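Local coordinates for chromosomal replication initiator protein DNAA (Helicobacter pylori, PDB 2WP0) that probably initiates and regulates chromosomal replication by binding the replication origin in its ATP form, its N-terminal domain I serving oligomerization and the binding of regulators, at residues N5-E8 with K9-A13. Residues are numbered along the deposited sequence; the frame is centred on the assembly and turned at random.
Sequences NNIE and KEILA
The first turns of helix 6-16, which opens the modelled part of domain I, join Ile7 to Ile11 through both backbone and side chain. The backbone link is a regular i to i+4 hydrogen bond: Ile11 N lies 2.8 Å from Ile7 O, with an N-H...O angle of 170°. The next such bond, from Leu12 N to Glu8 O at 3.4 Å, is weak and doubtful, because the oxygen is crowded in the model.

On the side-chain level, the methyl CG2 of Ile7 meets CD1 and CG1 of Ile11, each at 3.7 Å, the two side chains crossing at a slant. CG2 of Ile7 stands opposite the backbone N while CG1 lies beside it (chi1 -53°), which leaves the methyl as the branch that touches Ile11. Both isoleucines also rest on Tyr35 of strand 34-35, and Ile11 is buried.

Glu8 and Leu12 run side by side in the same direction. The extended chain of Glu8 carries OE2 to a weak hydrogen bond with Tyr35 N, and OE1 makes a long, weak ion pair with Lys34. The arrangement is an i/i+4 isoleucine pair along a helix that packs on strand 34-35 at the start of domain I, consistent with an amphipathic helix.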
loop_
_atom_site.group_PDB
_atom_site.type_symbol
_atom_site.label_atom_id
_atom_site.label_comp_id
_atom_site.label_asym_id
_atom_site.label_seq_id
_atom_site.Cartn_x
_atom_site.Cartn_y
_atom_site.Cartn_z
ATOM N N ASN D 5 31.897 -35.566 21.865
ATOM C CA ASN D 5 30.951 -35.653 22.972
ATOM C C ASN D 5 31.469 -34.901 24.177
ATOM O O ASN D 5 30.698 -34.392 24.988
ATOM C CB ASN D 5 30.636 -37.120 23.333
ATOM C CG ASN D 5 31.863 -38.045 23.239
ATOM O OD1 ASN D 5 33.010 -37.579 23.168
ATOM N ND2 ASN D 5 31.617 -39.365 23.237
ATOM N N ASN D 6 32.790 -34.849 24.283
ATOM C CA ASN D 6 33.451 -34.045 25.296
ATOM C C ASN D 6 33.779 -32.683 24.712
ATOM O O ASN D 6 33.546 -31.642 25.330
ATOM C CB ASN D 6 34.745 -34.707 25.755
ATOM C CG ASN D 6 35.298 -34.077 27.023
ATOM O OD1 ASN D 6 34.719 -34.237 28.100
ATOM N ND2 ASN D 6 36.422 -33.360 26.905
ATOM N N ILE D 7 34.325 -32.710 23.503
ATOM C CA ILE D 7 34.534 -31.502 22.723
ATOM C C ILE D 7 33.224 -30.743 22.588
ATOM O O ILE D 7 33.189 -29.525 22.765
ATOM C CB ILE D 7 35.023 -31.832 21.317
ATOM C CG1 ILE D 7 36.245 -32.740 21.377
ATOM C CG2 ILE D 7 35.329 -30.565 20.560
ATOM C CD1 ILE D 7 36.782 -33.115 20.016
ATOM N N GLU D 8 32.153 -31.464 22.259
ATOM C CA GLU D 8 30.833 -30.852 22.155
ATOM C C GLU D 8 30.652 -29.974 23.371
ATOM O O GLU D 8 30.795 -28.746 23.313
ATOM C CB GLU D 8 29.724 -31.916 22.122
ATOM C CG GLU D 8 28.299 -31.356 22.147
ATOM C CD GLU D 8 27.325 -32.277 21.463
ATOM O OE1 GLU D 8 26.104 -32.048 21.554
ATOM O OE2 GLU D 8 27.788 -33.242 20.828
ATOM N N LYS D 9 30.344 -30.636 24.477
ATOM C CA LYS D 9 30.227 -29.991 25.763
ATOM C C LYS D 9 31.053 -28.711 25.837
ATOM O O LYS D 9 30.574 -27.689 26.334
ATOM C CB LYS D 9 30.679 -30.957 26.855
ATOM C CG LYS D 9 29.758 -30.986 28.046
ATOM C CD LYS D 9 28.453 -31.645 27.666
ATOM C CE LYS D 9 27.329 -31.195 28.569
ATOM N NZ LYS D 9 26.080 -31.921 28.213
ATOM N N GLU D 10 32.295 -28.747 25.359
ATOM C CA GLU D 10 33.169 -27.647 25.730
ATOM C C GLU D 10 33.275 -26.480 24.751
ATOM O O GLU D 10 33.478 -25.341 25.167
ATOM C CB GLU D 10 34.528 -28.155 26.182
ATOM C CG GLU D 10 34.442 -29.237 27.268
ATOM C CD GLU D 10 33.352 -28.973 28.320
ATOM O OE1 GLU D 10 33.663 -29.021 29.526
ATOM O OE2 GLU D 10 32.184 -28.747 27.949
ATOM N N ILE D 11 33.150 -26.764 23.461
ATOM C CA ILE D 11 32.863 -25.723 22.486
ATOM C C ILE D 11 31.774 -24.782 23.034
ATOM O O ILE D 11 31.932 -23.555 22.991
ATOM C CB ILE D 11 32.422 -26.339 21.129
ATOM C CG1 ILE D 11 33.418 -27.404 20.674
ATOM C CG2 ILE D 11 32.273 -25.271 20.061
ATOM C CD1 ILE D 11 33.269 -27.809 19.245
ATOM N N LEU D 12 30.694 -25.358 23.573
ATOM C CA LEU D 12 29.589 -24.573 24.123
ATOM C C LEU D 12 29.976 -23.651 25.278
ATOM O O LEU D 12 29.391 -22.586 25.445
ATOM C CB LEU D 12 28.460 -25.477 24.580
ATOM C CG LEU D 12 27.656 -26.134 23.471
ATOM C CD1 LEU D 12 28.262 -27.474 23.106
ATOM C CD2 LEU D 12 26.244 -26.337 23.942
ATOM N N ALA D 13 30.948 -24.062 26.082
ATOM C CA ALA D 13 31.368 -23.246 27.205
ATOM C C ALA D 13 32.150 -22.019 26.741
ATOM O O ALA D 13 32.093 -20.954 27.373
ATOM C CB ALA D 13 32.183 -24.064 28.178
#